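Local structure of gene 2 protein (Enterobacteria phage Sf6, 5C12) at residues 172-176 and 257-261; 179-183 and 196-201; 44-50 and 62-68; 57-63 and 75-81. The protein forms the metal-dependent nuclease domain of the phage large terminase subunit, which cleaves viral DNA during genome packaging. The protein carries 1 engineered substitution. All coordinates share one frame; numbering follows the deposited sequence.

Contact 1: residues 172-176 and 257-261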
loop_
_atom_site.group_PDB
_atom_site.type_symbol
_atom_site.label_atom_id
_atom_site.label_comp_id
_atom_site.label_asym_id
_atom_site.label_seq_id
_atom_site.Cartn_x
_atom_site.Cartn_y
_atom_site.Cartn_z
ATOM N N PHE A 172 -3.054 6.555 4.482
ATOM C CA PHE A 172 -3.045 5.697 3.302
ATOM C C PHE A 172 -3.522 4.293 3.570
ATOM O O PHE A 172 -4.096 3.685 2.660
ATOM C CB PHE A 172 -1.724 5.817 2.546
ATOM C CG PHE A 172 -1.580 7.168 1.937
ATOM C CD1 PHE A 172 -2.384 7.521 0.868
ATOM C CD2 PHE A 172 -0.771 8.132 2.507
ATOM C CE1 PHE A 172 -2.326 8.772 0.324
ATOM C CE2 PHE A 172 -0.708 9.405 1.964
ATOM C CZ PHE A 172 -1.494 9.724 0.879
ATOM N N TYR A 173 -3.369 3.767 4.788
ATOM C CA TYR A 173 -4.013 2.489 5.100
ATOM C C TYR A 173 -5.537 2.649 5.072
ATOM O O TYR A 173 -6.247 1.748 4.622
ATOM C CB TYR A 173 -3.557 1.902 6.439
ATOM C CG TYR A 173 -2.532 0.801 6.305
ATOM C CD1 TYR A 173 -2.843 -0.356 5.605
ATOM C CD2 TYR A 173 -1.245 0.905 6.851
ATOM C CE1 TYR A 173 -1.957 -1.344 5.465
ATOM C CE2 TYR A 173 -0.326 -0.106 6.706
ATOM C CZ TYR A 173 -0.693 -1.243 5.999
ATOM O OH TYR A 173 0.194 -2.258 5.815
ATOM N N TYR A 174 -6.059 3.789 5.517
ATOM C CA TYR A 174 -7.504 4.010 5.440
ATOM C C TYR A 174 -7.962 4.304 4.004
ATOM O O TYR A 174 -9.102 4.012 3.662
ATOM C CB TYR A 174 -7.957 5.105 6.414
ATOM C CG TYR A 174 -8.246 4.547 7.783
ATOM C CD1 TYR A 174 -9.471 3.939 8.050
ATOM C CD2 TYR A 174 -7.288 4.565 8.797
ATOM C CE1 TYR A 174 -9.732 3.399 9.296
ATOM C CE2 TYR A 174 -7.555 4.027 10.042
ATOM C CZ TYR A 174 -8.775 3.442 10.287
ATOM O OH TYR A 174 -9.039 2.905 11.531
ATOM N N ALA A 175 -7.093 4.876 3.171
ATOM C CA ALA A 175 -7.410 5.026 1.759
ATOM C C ALA A 175 -7.631 3.635 1.177
ATOM O O ALA A 175 -8.579 3.406 0.413
ATOM C CB ALA A 175 -6.273 5.749 1.011
ATOM N N LEU A 176 -6.761 2.725 1.552
ATOM C CA LEU A 176 -6.864 1.336 1.102
ATOM C C LEU A 176 -8.157 0.714 1.644
ATOM O O LEU A 176 -8.934 0.100 0.900
ATOM C CB LEU A 176 -5.642 0.567 1.562
ATOM C CG LEU A 176 -5.594 -0.950 1.342
ATOM C CD1 LEU A 176 -5.789 -1.227 -0.138
ATOM C CD2 LEU A 176 -4.273 -1.502 1.839
ATOM N N CYS A 257 1.415 2.398 -2.208
ATOM C CA CYS A 257 0.881 2.548 -3.557
ATOM C C CYS A 257 -0.388 3.367 -3.667
ATOM O O CYS A 257 -0.762 3.768 -4.760
ATOM C CB CYS A 257 0.535 1.179 -4.130
ATOM S SG CYS A 257 1.947 0.388 -4.735
ATOM N N MET A 258 -1.089 3.551 -2.551
ATOM C CA MET A 258 -2.299 4.341 -2.535
ATOM C C MET A 258 -2.028 5.794 -2.735
ATOM O O MET A 258 -2.919 6.531 -3.093
ATOM C CB MET A 258 -3.058 4.168 -1.208
ATOM C CG MET A 258 -3.461 2.727 -0.916
ATOM S SD MET A 258 -4.738 2.128 -2.057
ATOM C CE MET A 258 -3.777 1.196 -3.233
ATOM N N HIS A 259 -0.775 6.213 -2.530
ATOM C CA HIS A 259 -0.456 7.607 -2.699
ATOM C C HIS A 259 0.121 7.738 -4.087
ATOM O O HIS A 259 1.164 7.140 -4.374
ATOM C CB HIS A 259 0.547 8.036 -1.639
ATOM C CG HIS A 259 0.959 9.465 -1.743
ATOM N ND1 HIS A 259 0.088 10.472 -2.096
ATOM C CD2 HIS A 259 2.161 10.053 -1.545
ATOM C CE1 HIS A 259 0.734 11.622 -2.106
ATOM N NE2 HIS A 259 1.992 11.396 -1.775
ATOM N N CYS A 260 -0.579 8.454 -4.965
ATOM C CA CYS A 260 -0.018 8.790 -6.270
ATOM C C CYS A 260 0.543 10.211 -6.222
ATOM O O CYS A 260 -0.206 11.182 -6.213
ATOM C CB CYS A 260 -1.058 8.660 -7.383
ATOM S SG CYS A 260 -0.309 8.659 -9.030
ATOM N N PRO A 261 1.882 10.334 -6.183
ATOM C CA PRO A 261 2.611 11.584 -5.915
ATOM C C PRO A 261 2.217 12.826 -6.724
ATOM O O PRO A 261 2.061 13.891 -6.125
ATOM C CB PRO A 261 4.074 11.210 -6.209
ATOM C CG PRO A 261 4.031 9.890 -6.882
ATOM C CD PRO A 261 2.805 9.208 -6.384
#

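Contact 2: residues 179-183 and 196-201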
loop_
_atom_site.group_PDB
_atom_site.type_symbol
_atom_site.label_atom_id
_atom_site.label_comp_id
_atom_site.label_asym_id
_atom_site.label_seq_id
_atom_site.Cartn_x
_atom_site.Cartn_y
_atom_site.Cartn_z
ATOM N N ARG A 179 -11.241 2.062 -0.133
ATOM C CA ARG A 179 -11.377 1.478 -1.468
ATOM C C ARG A 179 -11.934 0.067 -1.373
ATOM O O ARG A 179 -12.843 -0.312 -2.117
ATOM C CB ARG A 179 -10.051 1.416 -2.215
ATOM C CG ARG A 179 -9.555 2.740 -2.743
ATOM C CD ARG A 179 -8.286 2.422 -3.524
ATOM N NE ARG A 179 -7.627 3.607 -4.033
ATOM C CZ ARG A 179 -7.631 4.006 -5.296
ATOM N NH1 ARG A 179 -8.240 3.334 -6.267
ATOM N NH2 ARG A 179 -6.960 5.095 -5.608
ATOM N N LEU A 180 -11.383 -0.723 -0.465
ATOM C CA LEU A 180 -11.814 -2.116 -0.328
ATOM C C LEU A 180 -13.272 -2.237 0.120
ATOM O O LEU A 180 -14.030 -3.048 -0.410
ATOM C CB LEU A 180 -10.911 -2.843 0.648
ATOM C CG LEU A 180 -9.497 -3.020 0.110
ATOM C CD1 LEU A 180 -8.565 -3.473 1.241
ATOM C CD2 LEU A 180 -9.447 -4.010 -1.076
ATOM N N TYR A 181 -13.673 -1.423 1.086
ATOM C CA TYR A 181 -15.051 -1.458 1.562
ATOM C C TYR A 181 -16.034 -1.062 0.465
ATOM O O TYR A 181 -17.058 -1.701 0.277
ATOM C CB TYR A 181 -15.232 -0.539 2.769
ATOM C CG TYR A 181 -16.650 -0.456 3.253
ATOM C CD1 TYR A 181 -17.225 -1.516 3.900
ATOM C CD2 TYR A 181 -17.405 0.684 3.047
ATOM C CE1 TYR A 181 -18.528 -1.450 4.349
ATOM C CE2 TYR A 181 -18.708 0.760 3.491
ATOM C CZ TYR A 181 -19.247 -0.304 4.141
ATOM O OH TYR A 181 -20.555 -0.266 4.596
ATOM N N LEU A 182 -15.732 0.001 -0.263
ATOM C CA LEU A 182 -16.597 0.424 -1.355
ATOM C C LEU A 182 -16.699 -0.702 -2.416
ATOM O O LEU A 182 -17.762 -0.941 -3.005
ATOM C CB LEU A 182 -16.082 1.727 -1.964
ATOM C CG LEU A 182 -17.057 2.656 -2.652
ATOM C CD1 LEU A 182 -18.107 3.155 -1.655
ATOM C CD2 LEU A 182 -16.272 3.812 -3.262
ATOM N N THR A 183 -15.591 -1.399 -2.650
ATOM C CA THR A 183 -15.562 -2.514 -3.606
ATOM C C THR A 183 -16.436 -3.651 -3.120
ATOM O O THR A 183 -17.227 -4.205 -3.879
ATOM C CB THR A 183 -14.134 -3.013 -3.847
ATOM O OG1 THR A 183 -13.317 -1.911 -4.239
ATOM C CG2 THR A 183 -14.097 -3.990 -4.949
ATOM N N ASP A 196 -12.769 4.214 -9.980
ATOM C CA ASP A 196 -11.634 5.005 -9.509
ATOM C C ASP A 196 -11.507 5.057 -7.983
ATOM O O ASP A 196 -10.428 5.318 -7.432
ATOM C CB ASP A 196 -11.700 6.421 -10.083
ATOM C CG ASP A 196 -11.217 6.490 -11.519
ATOM O OD1 ASP A 196 -11.035 5.436 -12.163
ATOM O OD2 ASP A 196 -11.062 7.621 -12.019
ATOM N N ASP A 197 -12.600 4.772 -7.296
ATOM C CA ASP A 197 -12.647 4.761 -5.844
ATOM C C ASP A 197 -12.590 3.319 -5.271
ATOM O O ASP A 197 -12.662 3.132 -4.067
ATOM C CB ASP A 197 -13.933 5.442 -5.379
ATOM C CG ASP A 197 -14.016 6.900 -5.808
ATOM O OD1 ASP A 197 -12.943 7.531 -5.846
ATOM O OD2 ASP A 197 -15.135 7.390 -6.088
ATOM N N MET A 198 -12.467 2.335 -6.146
ATOM C CA MET A 198 -12.435 0.924 -5.732
ATOM C C MET A 198 -11.010 0.372 -5.806
ATOM O O MET A 198 -10.068 1.105 -6.138
ATOM C CB MET A 198 -13.361 0.106 -6.624
ATOM C CG MET A 198 -14.829 0.398 -6.352
ATOM S SD MET A 198 -16.026 -0.773 -7.029
ATOM C CE MET A 198 -16.106 -0.276 -8.731
ATOM N N LEU A 199 -10.839 -0.917 -5.506
ATOM C CA LEU A 199 -9.561 -1.587 -5.682
ATOM C C LEU A 199 -9.860 -3.045 -5.980
ATOM O O LEU A 199 -10.628 -3.681 -5.260
ATOM C CB LEU A 199 -8.687 -1.476 -4.439
ATOM C CG LEU A 199 -7.231 -1.833 -4.752
ATOM C CD1 LEU A 199 -6.575 -0.786 -5.638
ATOM C CD2 LEU A 199 -6.458 -2.025 -3.447
ATOM N N SER A 200 -9.335 -3.527 -7.094
ATOM C CA SER A 200 -9.449 -4.912 -7.512
ATOM C C SER A 200 -8.108 -5.606 -7.444
ATOM O O SER A 200 -7.078 -5.038 -7.815
ATOM C CB SER A 200 -9.991 -4.984 -8.935
ATOM O OG SER A 200 -10.172 -6.336 -9.344
ATOM N N PHE A 201 -8.093 -6.857 -6.988
ATOM C CA PHE A 201 -6.899 -7.674 -7.104
ATOM C C PHE A 201 -6.962 -8.579 -8.335
ATOM O O PHE A 201 -7.829 -9.417 -8.450
ATOM C CB PHE A 201 -6.679 -8.513 -5.841
ATOM C CG PHE A 201 -6.546 -7.685 -4.602
ATOM C CD1 PHE A 201 -5.357 -7.043 -4.322
ATOM C CD2 PHE A 201 -7.616 -7.549 -3.728
ATOM C CE1 PHE A 201 -5.243 -6.248 -3.190
ATOM C CE2 PHE A 201 -7.509 -6.758 -2.612
ATOM C CZ PHE A 201 -6.315 -6.121 -2.332
#

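Contact 3: residues 44-50 and 62-68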
loop_
_atom_site.group_PDB
_atom_site.type_symbol
_atom_site.label_atom_id
_atom_site.label_comp_id
_atom_site.label_asym_id
_atom_site.label_seq_id
_atom_site.Cartn_x
_atom_site.Cartn_y
_atom_site.Cartn_z
ATOM N N LYS A 44 -7.499 1.652 -15.563
ATOM C CA LYS A 44 -7.201 2.924 -16.224
ATOM C C LYS A 44 -6.498 3.832 -15.223
ATOM O O LYS A 44 -6.968 4.006 -14.095
ATOM C CB LYS A 44 -8.469 3.628 -16.666
ATOM C CG LYS A 44 -9.248 2.930 -17.749
ATOM C CD LYS A 44 -8.532 2.919 -19.068
ATOM C CE LYS A 44 -9.489 2.511 -20.181
ATOM N NZ LYS A 44 -8.813 2.296 -21.473
ATOM N N GLY A 45 -5.395 4.423 -15.649
ATOM C CA GLY A 45 -4.691 5.387 -14.827
ATOM C C GLY A 45 -3.204 5.126 -14.862
ATOM O O GLY A 45 -2.701 4.413 -15.738
ATOM N N ALA A 46 -2.485 5.772 -13.952
ATOM C CA ALA A 46 -1.053 5.571 -13.869
ATOM C C ALA A 46 -0.722 4.194 -13.294
ATOM O O ALA A 46 -1.566 3.548 -12.630
ATOM C CB ALA A 46 -0.431 6.657 -13.011
ATOM N N VAL A 47 0.500 3.742 -13.543
ATOM C CA VAL A 47 1.021 2.587 -12.851
ATOM C C VAL A 47 1.843 3.087 -11.674
ATOM O O VAL A 47 2.756 3.894 -11.847
ATOM C CB VAL A 47 1.844 1.676 -13.763
ATOM C CG1 VAL A 47 2.470 0.545 -12.956
ATOM C CG2 VAL A 47 0.958 1.112 -14.871
ATOM N N VAL A 48 1.479 2.636 -10.478
ATOM C CA VAL A 48 2.109 3.012 -9.228
ATOM C C VAL A 48 2.666 1.787 -8.534
ATOM O O VAL A 48 1.951 0.812 -8.309
ATOM C CB VAL A 48 1.133 3.733 -8.265
ATOM C CG1 VAL A 48 1.890 4.282 -7.045
ATOM C CG2 VAL A 48 0.382 4.858 -8.965
ATOM N N SER A 49 3.931 1.854 -8.155
ATOM C CA SER A 49 4.638 0.749 -7.522
ATOM C C SER A 49 5.251 1.246 -6.238
ATOM O O SER A 49 5.623 2.423 -6.135
ATOM C CB SER A 49 5.771 0.234 -8.414
ATOM O OG SER A 49 5.300 -0.342 -9.617
ATOM N N ALA A 50 5.375 0.381 -5.249
ATOM C CA ALA A 50 5.988 0.765 -3.995
ATOM C C ALA A 50 6.735 -0.389 -3.363
ATOM O O ALA A 50 6.434 -1.565 -3.593
ATOM C CB ALA A 50 4.947 1.352 -3.009
ATOM N N GLY A 62 8.980 -6.140 0.661
ATOM C CA GLY A 62 7.725 -6.126 -0.062
ATOM C C GLY A 62 7.735 -5.227 -1.274
ATOM O O GLY A 62 8.459 -4.208 -1.309
ATOM N N TYR A 63 6.954 -5.606 -2.272
ATOM C CA TYR A 63 6.689 -4.798 -3.447
ATOM C C TYR A 63 5.245 -4.961 -3.861
ATOM O O TYR A 63 4.691 -6.046 -3.781
ATOM C CB TYR A 63 7.598 -5.226 -4.586
ATOM C CG TYR A 63 7.312 -4.589 -5.923
ATOM C CD1 TYR A 63 6.347 -5.091 -6.764
ATOM C CD2 TYR A 63 8.006 -3.474 -6.342
ATOM C CE1 TYR A 63 6.084 -4.515 -7.986
ATOM C CE2 TYR A 63 7.754 -2.899 -7.547
ATOM C CZ TYR A 63 6.798 -3.403 -8.369
ATOM O OH TYR A 63 6.592 -2.818 -9.605
ATOM N N ALA A 64 4.651 -3.880 -4.321
ATOM C CA ALA A 64 3.290 -3.919 -4.837
ATOM C C ALA A 64 3.190 -2.994 -6.019
ATOM O O ALA A 64 3.883 -1.981 -6.062
ATOM C CB ALA A 64 2.301 -3.522 -3.769
ATOM N N SER A 65 2.349 -3.329 -6.990
ATOM C CA SER A 65 2.113 -2.431 -8.100
ATOM C C SER A 65 0.666 -2.498 -8.530
ATOM O O SER A 65 0.051 -3.569 -8.498
ATOM C CB SER A 65 3.011 -2.789 -9.280
ATOM O OG SER A 65 2.881 -1.841 -10.316
ATOM N N ARG A 66 0.135 -1.354 -8.947
ATOM C CA ARG A 66 -1.205 -1.304 -9.511
ATOM C C ARG A 66 -1.224 -0.458 -10.760
ATOM O O ARG A 66 -0.409 0.467 -10.923
ATOM C CB ARG A 66 -2.171 -0.723 -8.483
ATOM C CG ARG A 66 -1.950 0.733 -8.118
ATOM C CD ARG A 66 -2.848 1.183 -6.984
ATOM N NE ARG A 66 -2.568 2.549 -6.530
ATOM C CZ ARG A 66 -3.218 3.640 -6.908
ATOM N NH1 ARG A 66 -4.220 3.590 -7.782
ATOM N NH2 ARG A 66 -2.888 4.805 -6.379
ATOM N N HIS A 67 -2.177 -0.744 -11.625
ATOM C CA HIS A 67 -2.489 0.072 -12.774
ATOM C C HIS A 67 -3.847 0.654 -12.447
ATOM O O HIS A 67 -4.842 -0.067 -12.419
ATOM C CB HIS A 67 -2.527 -0.781 -14.044
ATOM C CG HIS A 67 -2.944 -0.031 -15.267
ATOM N ND1 HIS A 67 -3.220 -0.656 -16.467
ATOM C CD2 HIS A 67 -3.145 1.291 -15.478
ATOM C CE1 HIS A 67 -3.573 0.247 -17.363
ATOM N NE2 HIS A 67 -3.527 1.437 -16.791
ATOM N N GLY A 68 -3.913 1.954 -12.163
ATOM C CA GLY A 68 -5.149 2.514 -11.663
ATOM C C GLY A 68 -5.641 1.738 -10.461
ATOM O O GLY A 68 -4.923 1.488 -9.505
#

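Contact 4: residues 57-63 and 75-81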
loop_
_atom_site.group_PDB
_atom_site.type_symbol
_atom_site.label_atom_id
_atom_site.label_comp_id
_atom_site.label_asym_id
_atom_site.label_seq_id
_atom_site.Cartn_x
_atom_site.Cartn_y
_atom_site.Cartn_z
ATOM N N GLY A 57 17.649 -4.502 7.887
ATOM C CA GLY A 57 18.071 -4.491 6.501
ATOM C C GLY A 57 17.910 -5.775 5.703
ATOM O O GLY A 57 17.675 -5.710 4.490
ATOM N N PRO A 58 18.080 -6.938 6.355
ATOM C CA PRO A 58 18.224 -8.181 5.594
ATOM C C PRO A 58 16.981 -9.064 5.531
ATOM O O PRO A 58 17.009 -10.071 4.818
ATOM C CB PRO A 58 19.312 -8.911 6.374
ATOM C CG PRO A 58 19.013 -8.550 7.801
ATOM C CD PRO A 58 18.467 -7.130 7.768
ATOM N N ASP A 59 15.927 -8.715 6.262
ATOM C CA ASP A 59 14.743 -9.575 6.338
ATOM C C ASP A 59 13.792 -9.341 5.157
ATOM O O ASP A 59 14.111 -8.578 4.244
ATOM C CB ASP A 59 14.034 -9.396 7.688
ATOM C CG ASP A 59 14.892 -9.872 8.860
ATOM O OD1 ASP A 59 15.026 -11.099 9.054
ATOM O OD2 ASP A 59 15.441 -9.017 9.582
ATOM N N ALA A 60 12.650 -10.022 5.176
ATOM C CA ALA A 60 11.753 -10.095 4.017
ATOM C C ALA A 60 11.223 -8.734 3.590
ATOM O O ALA A 60 10.766 -7.945 4.414
ATOM C CB ALA A 60 10.605 -11.016 4.294
ATOM N N LYS A 61 11.258 -8.484 2.287
ATOM C CA LYS A 61 10.872 -7.200 1.747
ATOM C C LYS A 61 9.589 -7.284 0.928
ATOM O O LYS A 61 9.173 -8.364 0.517
ATOM C CB LYS A 61 11.992 -6.667 0.872
ATOM C CG LYS A 61 13.293 -6.458 1.658
ATOM C CD LYS A 61 14.512 -6.337 0.796
ATOM C CE LYS A 61 15.697 -5.946 1.646
ATOM N NZ LYS A 61 15.957 -6.918 2.738
ATOM N N GLY A 62 8.980 -6.140 0.661
ATOM C CA GLY A 62 7.725 -6.126 -0.062
ATOM C C GLY A 62 7.735 -5.227 -1.274
ATOM O O GLY A 62 8.459 -4.208 -1.309
ATOM N N TYR A 63 6.954 -5.606 -2.272
ATOM C CA TYR A 63 6.689 -4.798 -3.447
ATOM C C TYR A 63 5.245 -4.961 -3.861
ATOM O O TYR A 63 4.691 -6.046 -3.781
ATOM C CB TYR A 63 7.598 -5.226 -4.586
ATOM C CG TYR A 63 7.312 -4.589 -5.923
ATOM C CD1 TYR A 63 6.347 -5.091 -6.764
ATOM C CD2 TYR A 63 8.006 -3.474 -6.342
ATOM C CE1 TYR A 63 6.084 -4.515 -7.986
ATOM C CE2 TYR A 63 7.754 -2.899 -7.547
ATOM C CZ TYR A 63 6.798 -3.403 -8.369
ATOM O OH TYR A 63 6.592 -2.818 -9.605
ATOM N N ALA A 75 4.869 -8.911 -4.493
ATOM C CA ALA A 75 6.079 -9.706 -4.514
ATOM C C ALA A 75 6.822 -9.569 -3.215
ATOM O O ALA A 75 6.826 -8.512 -2.603
ATOM C CB ALA A 75 7.006 -9.291 -5.686
ATOM N N GLU A 76 7.458 -10.654 -2.819
ATOM C CA GLU A 76 8.309 -10.707 -1.634
ATOM C C GLU A 76 9.776 -10.808 -2.069
ATOM O O GLU A 76 10.128 -11.500 -3.040
ATOM C CB GLU A 76 7.903 -11.888 -0.737
ATOM C CG GLU A 76 7.998 -13.264 -1.419
ATOM C CD GLU A 76 7.488 -14.439 -0.578
ATOM O OE1 GLU A 76 6.879 -14.205 0.488
ATOM O OE2 GLU A 76 7.732 -15.590 -1.000
ATOM N N GLY A 77 10.632 -10.103 -1.343
ATOM C CA GLY A 77 12.044 -10.064 -1.653
ATOM C C GLY A 77 12.830 -10.686 -0.524
ATOM O O GLY A 77 12.882 -10.142 0.582
ATOM N N LEU A 78 13.408 -11.853 -0.795
ATOM C CA LEU A 78 13.983 -12.693 0.232
ATOM C C LEU A 78 15.505 -12.761 0.162
ATOM O O LEU A 78 16.080 -12.797 -0.924
ATOM C CB LEU A 78 13.405 -14.101 0.078
ATOM C CG LEU A 78 11.871 -14.161 0.030
ATOM C CD1 LEU A 78 11.462 -15.614 -0.142
ATOM C CD2 LEU A 78 11.265 -13.530 1.287
ATOM N N LEU A 79 16.141 -12.831 1.326
ATOM C CA LEU A 79 17.586 -13.038 1.448
ATOM C C LEU A 79 18.406 -11.983 0.732
ATOM O O LEU A 79 19.468 -12.283 0.156
ATOM C CB LEU A 79 17.973 -14.426 0.947
ATOM C CG LEU A 79 17.271 -15.592 1.655
ATOM C CD1 LEU A 79 17.872 -16.947 1.226
ATOM C CD2 LEU A 79 17.293 -15.453 3.176
ATOM N N MET A 80 17.933 -10.747 0.822
ATOM C CA MET A 80 18.632 -9.615 0.231
ATOM C C MET A 80 19.010 -8.576 1.273
ATOM O O MET A 80 18.269 -8.337 2.218
ATOM C CB MET A 80 17.724 -8.983 -0.812
ATOM C CG MET A 80 17.594 -9.879 -2.027
ATOM S SD MET A 80 16.813 -9.068 -3.392
ATOM C CE MET A 80 15.344 -8.806 -2.532
ATOM N N ASP A 81 20.177 -7.966 1.099
ATOM C CA ASP A 81 20.487 -6.775 1.863
ATOM C C ASP A 81 19.714 -5.579 1.310
ATOM O O ASP A 81 18.953 -5.682 0.336
ATOM C CB ASP A 81 22.014 -6.528 1.953
ATOM C CG ASP A 81 22.650 -6.085 0.644
ATOM O OD1 ASP A 81 22.016 -5.415 -0.187
ATOM O OD2 ASP A 81 23.856 -6.355 0.481
HETATM O O HOH W 1 14.898 -12.188 3.935
HETATM O O HOH W 2 15.296 -9.700 2.005
#

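Contact 1: residues 172-176 and 257-261
Phe-172 and His-259 meet with their ring planes turned 37° against each other where the long helix 168-189 of this RNase H-like nuclease domain lies against the loop that follows helix 249-256. A CH-pi contact carries much of the pairing: His-259 CB stands over one face of the phenyl ring, 3.7 Å from the centroid of Phe-172 and displaced toward its rim. Because His-259 holds CG anti to the backbone N (chi1 179°), the imidazole swings past the far end of the phenyl group, and His-259 ND1 comes to 3.5 Å from Phe-172 CZ.

Met-258 fills the helix side of the loop. Its CB lies 4.0 Å from Phe-172 CD1 and also touches the methyl group of Ala-175, after which the chain bends at chi2 and chi3 and turns along the helix toward Leu-176. No hydrogen bond crosses here; the carbonyl of Phe-172 is covered by Met-258 CG but keeps its helical bond from Leu-176 N. Met-255 of helix 249-256 and Phe-130 of strand 126-130 also pack on Phe-172, which joins helix, loop and sheet in one buried layer. On another side of the helix, Tyr-173 OH is hydrogen-bonded to the magnesium ligand Asp-252. Met-258 CG rests 3.9 Å from Leu-176 CB, and the bend at chi2 sets Met-258 SD 3.9 Å from Leu-176 CA.

Contact 2: residues 179-183 and 196-201
Arg-179 reaches from helix 168-189 across the returning segment 196-201, in a helix-loop-strand connection that leads from the long helix of the RNase H-like domain to the short edge strand 200-201. The two backbones come close here, with a CA-H...O contact of 3.3 Å from Arg-179 CA to Asp-197 O. From there the side chain can be followed outward. Arg-179 CB packs against Leu-199 CB at 3.9 Å, Arg-179 CG passes 3.4 Å from Asp-197 O, and CD slides by the carbonyl of Met-198. The chain is extended from CG to NE, which carries the guanidinium far enough for NH1 to turn back on that same carbonyl. Arg-179 NH1 donates to Met-198 O over 2.9 Å in a fairly straight bond (160°), with the acceptor at the edge of the guanidinium and in its plane. Ser-69 OG makes weak hydrogen bonds to both ends of this pair. The carboxylates of Asp-196 and Asp-197 are not in contact with NH1, so the arginine grips the loop through its backbone.

Apolar groups flank the arginine along the helix: Leu-182 CD2 lies on Asp-197 CB, and Leu-180 CD2 meets Phe-201 CE2 at 3.7 Å, with Leu-29 of helix 26-32 touching both Leu-180 and Phe-201. Thr-183 supplies the second polar link. Its OG1 accepts from Leu-199 N (3.0 Å) and donates to Arg-179 O at 2.7 Å, while Thr-183 N reaches that oxygen from the opposite face of the carbonyl plane.

Contact 3: residues 44-50 and 62-68
Ser-49 OG is gripped by two hydroxyls of the facing strand, hydrogen-bonding to Tyr-63 OH at 2.8 Å and to Ser-65 OG at 2.9 Å. Tyr-63 carries CG anti to its backbone nitrogen (chi1 173°), which lays the ring along the strand so that its hydroxyl meets Ser-49; the same hydroxyl bonds to Asp-96, which completes a buried polar cluster.

The backbones form an antiparallel hairpin. Val-48 and Arg-66 are a hydrogen-bonded pair, with Arg-66 N 2.9 Å from Val-48 O, as are Ala-50 and Ala-64; beyond the regular strands, Gly-68 N adds a nearly straight bond to Ala-46 O (176°). On the side opposite the serines, Val-48 and Arg-66 run side by side, and Val-48 CG2 lies over a face of the guanidinium. Arg-66 NH1 reaches forward to Gly-68 O (2.8 Å), two residues on, just past the end of its strand. At the edge of the His-67 ring, CD2 comes 3.2 Å from Gly-45 O.

The pair forms the centre of the sheet: strand 47-52, which ends at the magnesium ligand Asp-52, lies between strands 61-67 and 100-104, strand 70-77 follows 61-67, and helix 82-95 packs over Ser-49 and Tyr-63.

Contact 4: residues 57-63 and 75-81
Lys-61 sets CG anti to its carbonyl carbon, runs nearly straight through chi2 and chi3, and then bends at chi4 (58°), a path that takes its ammonium group past Gly-77 to the backbone of Met-80. The residues belong to the second beta hairpin of the RNase H-like sheet, at the open ends of strands 61-67 and 70-77. Three carbonyls hold the ammonium: Lys-61 NZ donates to Met-80 O at 2.8 Å across the contact, and within its own segment to Gly-57 O at 2.7 Å and Asp-59 O at 2.9 Å. These acceptors are not met alike, since NZ lies in the carbonyl plane of Asp-59 but 40° out of that of Met-80. With three bonds to one nitrogen, the tip of the lysine ties the two irregular tails together beyond the strands. The carboxylate of Asp-81 stays well away from it; that residue is the N-cap of helix 82-95, with OD1 bonded to Glu-84 N.

Within the strands the pairing is antiparallel. Lys-61 and Gly-77 form a hydrogen-bonded pair, with Lys-61 N 2.9 Å from Gly-77 O, and Tyr-63 and Ala-75 form the next. Because Gly-77 lacks a side chain, Met-80 CE can lie against this part of the strand, 4.2 Å from Lys-61 CD, with Trp-88 of helix 82-95 touching Met-80 as well. Toward the outer surface, Ala-60 CB touches Leu-78 CD2. Water 1 links the tails once more, donating to Pro-58 O at 3.1 Å and accepting from Leu-79 N at 3.0 Å.

Contacts 1 and 3 are buried, whereas contacts 2 and 4 are only partly so and lie on opposite sides of the chain's centre. Contacts 1 and 2 share helix 168-189: in the first its apolar and aromatic side chains pack on a loop; in the second its arginine and threonine grip the backbone of segment 196-201. The two touch through Leu-176 and Leu-199. Contacts 3 and 4 share strand 61-67, one on each of its edges: the inner one adds a hydroxyl cluster, the outer one a lysine held by three carbonyls. Contact 1 reaches the sheet at contact 3, where Cys-257 O accepts a probable hydrogen bond from Arg-66 NE (2.8 Å).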